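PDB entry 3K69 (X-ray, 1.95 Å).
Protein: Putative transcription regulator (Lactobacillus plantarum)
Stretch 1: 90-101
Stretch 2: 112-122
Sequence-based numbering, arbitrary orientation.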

ATOM      1  N   THR A  90       5.482  -8.086   1.047  1.00 31.59           N
ATOM      2  CA  THR A  90       4.580  -9.210   0.760  1.00 31.93           C
ATOM      3  C   THR A  90       5.123 -10.048  -0.415  1.00 32.30           C
ATOM      4  O   THR A  90       5.520  -9.517  -1.480  1.00 33.08           O
ATOM      5  CB  THR A  90       3.157  -8.709   0.328  1.00 29.99           C
ATOM      6  OG1 THR A  90       2.761  -7.597   1.138  1.00 36.23           O
ATOM      7  CG2 THR A  90       2.130  -9.804   0.469  1.00 37.17           C
ATOM      8  N   ILE A  91       5.140 -11.349  -0.231  1.00 33.34           N
ATOM      9  CA  ILE A  91       5.378 -12.279  -1.355  1.00 34.19           C
ATOM     10  C   ILE A  91       4.012 -12.803  -1.874  1.00 34.32           C
ATOM     11  O   ILE A  91       3.698 -12.644  -3.072  1.00 33.89           O
ATOM     12  CB  ILE A  91       6.356 -13.430  -0.968  1.00 37.00           C
ATOM     13  CG1 ILE A  91       7.741 -12.848  -0.623  1.00 41.83           C
ATOM     14  CG2 ILE A  91       6.485 -14.499  -2.107  1.00 35.81           C
ATOM     15  CD1 ILE A  91       7.981 -12.637   0.900  1.00 46.36           C
ATOM     16  N   SER A  92       3.203 -13.392  -0.977  1.00 32.15           N
ATOM     17  CA  SER A  92       1.831 -13.796  -1.333  1.00 28.95           C
ATOM     18  C   SER A  92       0.761 -12.683  -1.247  1.00 25.55           C
ATOM     19  O   SER A  92       0.496 -12.103  -0.174  1.00 23.35           O
ATOM     20  CB  SER A  92       1.360 -14.951  -0.474  1.00 28.71           C
ATOM     21  OG  SER A  92       0.029 -15.276  -0.833  1.00 26.03           O
ATOM     22  N   TYR A  93       0.104 -12.446  -2.374  1.00 20.79           N
ATOM     23  CA  TYR A  93      -1.029 -11.509  -2.450  1.00 20.42           C
ATOM     24  C   TYR A  93      -2.372 -12.255  -2.487  1.00 19.13           C
ATOM     25  O   TYR A  93      -3.403 -11.659  -2.833  1.00 20.15           O
ATOM     26  CB  TYR A  93      -0.884 -10.598  -3.676  1.00 20.39           C
ATOM     27  CG  TYR A  93       0.153  -9.531  -3.529  1.00 15.25           C
ATOM     28  CD1 TYR A  93      -0.152  -8.331  -2.887  1.00 23.35           C
ATOM     29  CD2 TYR A  93       1.464  -9.743  -3.943  1.00 19.42           C
ATOM     30  CE1 TYR A  93       0.802  -7.335  -2.721  1.00 23.76           C
ATOM     31  CE2 TYR A  93       2.423  -8.755  -3.795  1.00 19.34           C
ATOM     32  CZ  TYR A  93       2.088  -7.560  -3.162  1.00 20.83           C
ATOM     33  OH  TYR A  93       3.024  -6.577  -2.975  1.00 22.94           O
ATOM     34  N   ALA A  94      -2.385 -13.540  -2.129  1.00 18.69           N
ATOM     35  CA  ALA A  94      -3.606 -14.348  -2.207  1.00 18.84           C
ATOM     36  C   ALA A  94      -4.856 -13.719  -1.547  1.00 19.27           C
ATOM     37  O   ALA A  94      -5.956 -13.845  -2.068  1.00 19.83           O
ATOM     38  CB  ALA A  94      -3.389 -15.795  -1.640  1.00 17.41           C
ATOM     39  N   ARG A  95      -4.698 -13.062  -0.409  1.00 19.50           N
ATOM     40  CA  ARG A  95      -5.844 -12.455   0.271  1.00 21.76           C
ATOM     41  C   ARG A  95      -6.500 -11.360  -0.587  1.00 20.84           C
ATOM     42  O   ARG A  95      -7.640 -11.001  -0.345  1.00 21.45           O
ATOM     43  CB  ARG A  95      -5.427 -11.827   1.619  1.00 23.23           C
ATOM     44  CG  ARG A  95      -4.343 -10.797   1.519  1.00 30.83           C
ATOM     45  N   PHE A  96      -5.761 -10.799  -1.541  1.00 20.33           N
ATOM     46  CA  PHE A  96      -6.279  -9.740  -2.406  1.00 22.38           C
ATOM     47  C   PHE A  96      -6.647 -10.193  -3.824  1.00 19.99           C
ATOM     48  O   PHE A  96      -6.936  -9.372  -4.674  1.00 20.87           O
ATOM     49  CB  PHE A  96      -5.207  -8.682  -2.521  1.00 25.05           C
ATOM     50  CG  PHE A  96      -4.806  -8.089  -1.214  1.00 31.23           C
ATOM     51  CD1 PHE A  96      -5.755  -7.536  -0.376  1.00 31.95           C
ATOM     52  CD2 PHE A  96      -3.476  -8.060  -0.833  1.00 30.16           C
ATOM     53  CE1 PHE A  96      -5.387  -6.962   0.822  1.00 40.06           C
ATOM     54  CE2 PHE A  96      -3.103  -7.481   0.363  1.00 43.99           C
ATOM     55  CZ  PHE A  96      -4.066  -6.929   1.189  1.00 33.92           C
ATOM     56  N   ILE A  97      -6.587 -11.490  -4.068  1.00 18.49           N
ATOM     57  CA  ILE A  97      -6.816 -12.058  -5.378  1.00 19.68           C
ATOM     58  C   ILE A  97      -8.013 -13.045  -5.353  1.00 20.63           C
ATOM     59  O   ILE A  97      -8.169 -13.878  -4.434  1.00 21.45           O
ATOM     60  CB  ILE A  97      -5.508 -12.719  -5.905  1.00 15.54           C
ATOM     61  CG1 ILE A  97      -4.388 -11.663  -6.029  1.00 16.89           C
ATOM     62  CG2 ILE A  97      -5.776 -13.573  -7.170  1.00 11.02           C
ATOM     63  CD1 ILE A  97      -3.020 -12.271  -6.291  1.00 18.97           C
ATOM     64  N   THR A  98      -8.844 -12.930  -6.385  1.00 23.96           N
ATOM     65  CA  THR A  98     -10.059 -13.760  -6.615  1.00 26.64           C
ATOM     66  C   THR A  98      -9.775 -15.053  -7.426  1.00 28.75           C
ATOM     67  O   THR A  98      -8.632 -15.315  -7.814  1.00 27.11           O
ATOM     68  CB  THR A  98     -11.137 -12.923  -7.405  1.00 29.48           C
ATOM     69  OG1 THR A  98     -10.566 -12.477  -8.650  1.00 25.43           O
ATOM     70  CG2 THR A  98     -11.657 -11.702  -6.561  1.00 21.62           C
ATOM     71  N   GLY A  99     -10.812 -15.846  -7.705  1.00 32.11           N
ATOM     72  CA  GLY A  99     -10.655 -17.107  -8.451  1.00 37.02           C
ATOM     73  C   GLY A  99     -10.253 -18.260  -7.527  1.00 41.42           C
ATOM     74  O   GLY A  99     -10.454 -18.156  -6.302  1.00 41.39           O
ATOM     75  N   PRO A 100      -9.680 -19.360  -8.098  1.00 45.98           N
ATOM     76  CA  PRO A 100      -9.132 -20.497  -7.336  1.00 48.45           C
ATOM     77  C   PRO A 100      -7.727 -20.297  -6.715  1.00 50.67           C
ATOM     78  O   PRO A 100      -7.034 -19.308  -6.989  1.00 49.86           O
ATOM     79  CB  PRO A 100      -9.061 -21.604  -8.397  1.00 49.00           C
ATOM     80  CG  PRO A 100      -8.688 -20.885  -9.606  1.00 48.36           C
ATOM     81  CD  PRO A 100      -9.532 -19.608  -9.546  1.00 47.32           C
ATOM     82  N   SER A 101      -7.336 -21.269  -5.894  1.00 54.63           N
ATOM     83  CA  SER A 101      -6.024 -21.319  -5.229  1.00 56.55           C
ATOM     84  C   SER A 101      -5.132 -22.451  -5.812  1.00 58.27           C
ATOM     85  O   SER A 101      -5.583 -23.228  -6.677  1.00 59.06           O
ATOM     86  CB  SER A 101      -6.239 -21.526  -3.725  1.00 58.18           C
ATOM     87  OG  SER A 101      -7.149 -22.595  -3.513  1.00 58.88           O
ATOM     88  N   ILE A 112      -9.515 -17.436 -17.354  1.00 28.83           N
ATOM     89  CA  ILE A 112      -9.414 -16.324 -16.401  1.00 29.75           C
ATOM     90  C   ILE A 112      -8.989 -16.858 -15.063  1.00 28.02           C
ATOM     91  O   ILE A 112      -7.993 -16.421 -14.521  1.00 26.99           O
ATOM     92  CB  ILE A 112     -10.733 -15.523 -16.231  1.00 26.76           C
ATOM     93  CG1 ILE A 112     -11.163 -14.902 -17.558  1.00 29.35           C
ATOM     94  CG2 ILE A 112     -10.576 -14.437 -15.200  1.00 27.72           C
ATOM     95  CD1 ILE A 112     -12.624 -14.765 -17.670  1.00 31.31           C
ATOM     96  N   ALA A 113      -9.745 -17.820 -14.543  1.00 28.72           N
ATOM     97  CA  ALA A 113      -9.433 -18.445 -13.257  1.00 27.18           C
ATOM     98  C   ALA A 113      -8.032 -19.043 -13.175  1.00 25.09           C
ATOM     99  O   ALA A 113      -7.425 -19.003 -12.133  1.00 27.56           O
ATOM    100  CB  ALA A 113     -10.455 -19.525 -12.940  1.00 29.56           C
ATOM    101  N   ALA A 114      -7.533 -19.611 -14.272  1.00 24.20           N
ATOM    102  CA  ALA A 114      -6.228 -20.290 -14.267  1.00 22.03           C
ATOM    103  C   ALA A 114      -5.060 -19.310 -14.200  1.00 19.46           C
ATOM    104  O   ALA A 114      -3.972 -19.681 -13.822  1.00 19.09           O
ATOM    105  CB  ALA A 114      -6.090 -21.147 -15.523  1.00 22.34           C
ATOM    106  N   ASN A 115      -5.296 -18.074 -14.626  1.00 15.41           N
ATOM    107  CA  ASN A 115      -4.228 -17.106 -14.922  1.00 13.97           C
ATOM    108  C   ASN A 115      -4.225 -15.838 -14.085  1.00 13.13           C
ATOM    109  O   ASN A 115      -3.239 -15.119 -14.059  1.00 15.27           O
ATOM    110  CB  ASN A 115      -4.332 -16.713 -16.390  1.00 13.24           C
ATOM    111  CG  ASN A 115      -3.894 -17.841 -17.318  1.00 15.58           C
ATOM    112  OD1 ASN A 115      -2.766 -18.327 -17.227  1.00 19.49           O
ATOM    113  ND2 ASN A 115      -4.799 -18.283 -18.193  1.00 20.41           N
ATOM    114  N   ILE A 116      -5.353 -15.551 -13.451  1.00 14.97           N
ATOM    115  CA  ILE A 116      -5.551 -14.309 -12.728  1.00 15.28           C
ATOM    116  C   ILE A 116      -4.587 -14.155 -11.565  1.00 13.68           C
ATOM    117  O   ILE A 116      -4.038 -13.070 -11.332  1.00 13.84           O
ATOM    118  CB  ILE A 116      -7.060 -14.147 -12.313  1.00 15.31           C
ATOM    119  CG1 ILE A 116      -7.340 -12.769 -11.725  1.00 22.86           C
ATOM    120  CG2 ILE A 116      -7.492 -15.175 -11.296  1.00 16.17           C
ATOM    121  CD1 ILE A 116      -7.359 -11.680 -12.709  1.00 22.44           C
ATOM    122  N   SER A 117      -4.347 -15.228 -10.823  1.00 16.47           N
ATOM    123  CA  SER A 117      -3.490 -15.103  -9.653  1.00 17.70           C
ATOM    124  C   SER A 117      -2.082 -14.717 -10.073  1.00 16.36           C
ATOM    125  O   SER A 117      -1.473 -13.826  -9.483  1.00 13.87           O
ATOM    126  CB  SER A 117      -3.488 -16.371  -8.800  1.00 18.05           C
ATOM    127  OG  SER A 117      -2.600 -16.184  -7.726  1.00 24.67           O
ATOM    128  N   GLU A 118      -1.566 -15.334 -11.134  1.00 15.17           N
ATOM    129  CA  GLU A 118      -0.198 -15.002 -11.533  1.00 15.27           C
ATOM    130  C   GLU A 118      -0.078 -13.582 -12.109  1.00 13.58           C
ATOM    131  O   GLU A 118       0.884 -12.901 -11.837  1.00 14.83           O
ATOM    132  CB  GLU A 118       0.387 -16.022 -12.504  1.00 15.58           C
ATOM    133  CG  GLU A 118       1.821 -15.694 -12.897  1.00 14.24           C
ATOM    134  CD  GLU A 118       2.381 -16.641 -13.952  1.00 17.02           C
ATOM    135  OE1 GLU A 118       1.669 -17.604 -14.312  1.00 18.95           O
ATOM    136  OE2 GLU A 118       3.537 -16.405 -14.383  1.00 21.39           O
ATOM    137  N   THR A 119      -1.046 -13.166 -12.923  1.00 12.79           N
ATOM    138  CA  THR A 119      -1.118 -11.797 -13.451  1.00 13.01           C
ATOM    139  C   THR A 119      -1.230 -10.692 -12.393  1.00 12.55           C
ATOM    140  O   THR A 119      -0.487  -9.696 -12.415  1.00 13.24           O
ATOM    141  CB  THR A 119      -2.317 -11.695 -14.404  1.00 11.96           C
ATOM    142  OG1 THR A 119      -1.991 -12.450 -15.573  1.00 16.15           O
ATOM    143  CG2 THR A 119      -2.657 -10.176 -14.795  1.00 14.16           C
ATOM    144  N   LEU A 120      -2.132 -10.871 -11.440  1.00 11.89           N
ATOM    145  CA  LEU A 120      -2.279  -9.890 -10.356  1.00 12.20           C
ATOM    146  C   LEU A 120      -1.133  -9.868  -9.406  1.00 12.89           C
ATOM    147  O   LEU A 120      -0.740  -8.796  -8.931  1.00 14.08           O
ATOM    148  CB  LEU A 120      -3.606 -10.061  -9.611  1.00 14.43           C
ATOM    149  CG  LEU A 120      -4.828  -9.647 -10.418  1.00 16.48           C
ATOM    150  CD1 LEU A 120      -6.061 -10.023  -9.608  1.00 17.74           C
ATOM    151  CD2 LEU A 120      -4.799  -8.122 -10.788  1.00 15.98           C
ATOM    152  N   THR A 121      -0.573 -11.046  -9.123  1.00 13.73           N
ATOM    153  CA  THR A 121       0.618 -11.127  -8.307  1.00 13.17           C
ATOM    154  C   THR A 121       1.759 -10.325  -8.946  1.00 15.85           C
ATOM    155  O   THR A 121       2.422  -9.551  -8.267  1.00 14.72           O
ATOM    156  CB  THR A 121       1.066 -12.588  -8.017  1.00 15.83           C
ATOM    157  OG1 THR A 121       0.026 -13.263  -7.321  1.00 15.79           O
ATOM    158  CG2 THR A 121       2.374 -12.630  -7.157  1.00 16.79           C
ATOM    159  N   ASP A 122       1.980 -10.496 -10.245  1.00 15.07           N
ATOM    160  CA  ASP A 122       3.033  -9.729 -10.891  1.00 16.00           C
ATOM    161  C   ASP A 122       2.728  -8.210 -10.863  1.00 15.05           C
ATOM    162  O   ASP A 122       3.597  -7.405 -10.517  1.00 17.99           O
ATOM    163  CB  ASP A 122       3.241 -10.183 -12.314  1.00 17.65           C
ATOM    164  CG  ASP A 122       3.868 -11.571 -12.431  1.00 21.82           C
ATOM    165  OD1 ASP A 122       4.305 -12.171 -11.406  1.00 20.43           O
ATOM    166  OD2 ASP A 122       3.934 -12.068 -13.591  1.00 20.60           O
TER
HETATM  167  O   HOH W   1       0.337 -14.171  -4.714  1.00 28.03           O

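The contact between the loop 90-101 and the helix 112-122 is a modest apolar packing of an irregular segment along a helix, with no direct hydrogen bond between the two and a single water joining them at one end. It illustrates a general principle: a chain without regular structure can follow a helix by setting side chains against successive turns, with water able to supply the polar link that the packing lacks.

The register makes the arrangement plain. The CA atoms of Tyr93 and Thr121 lie 6.1 Å apart, and those of Ile97 and Ser117 6.2 Å apart, so four residues of loop accompany one turn of helix in the reverse direction. The short 3-10 segment 94-96 helps shape this part of the loop, with Phe96 N bonded to Tyr93 O at 2.8 Å and Ile97 N to Ala94 O at 3.2 Å.

Ile97 is the centre of the contact. Its CA-to-CB bond points toward the helix, and its side chain, with chi1 m and chi2 t, meets three helical residues: CG2 lies 3.7 Å from Ser117 CA, CG1 is 4.0 Å from Leu120 CB, and CD1 reaches to 3.4 Å from Thr121 OG1. The last approach is a van der Waals contact, since a methyl carbon offers a hydroxyl no conventional hydrogen bond. The hydroxyl is occupied in any case: Thr121 OG1 donates to Ser117 O one turn back, at 2.7 Å, and accepts a hydrogen bond from water 1 at 2.8 Å. The same water accepts from Tyr93 N at 2.9 Å, and so carries the polar link that the two segments do not make directly. Nearby, the Tyr93 ring meets the methyl of Thr121 obliquely, CD2 to CG2 at 4.4 Å, a loose contact.

Beyond Ile97 the backbone itself comes close to the helix. Thr98 O lies 3.7 Å from Ile116 CG2, while Thr98 OG1 is hydrogen-bonded elsewhere in the structure. Gly99 follows with phi/psi of 84/-160, angles at which a CB would be jammed against the preceding carbonyl oxygen; an ideal CB would also fall 2.7 Å from Pro100 CD and a tight 3.3 Å from Ile116 CG2. Both the local backbone and the neighbouring helix therefore favour the absence of a side chain. Pro100 then packs on Ala113, its CD 3.5 Å from CB and 3.4 Å from O, a compact pairing in which the proline ring touches both the alanine methyl and its carbonyl oxygen.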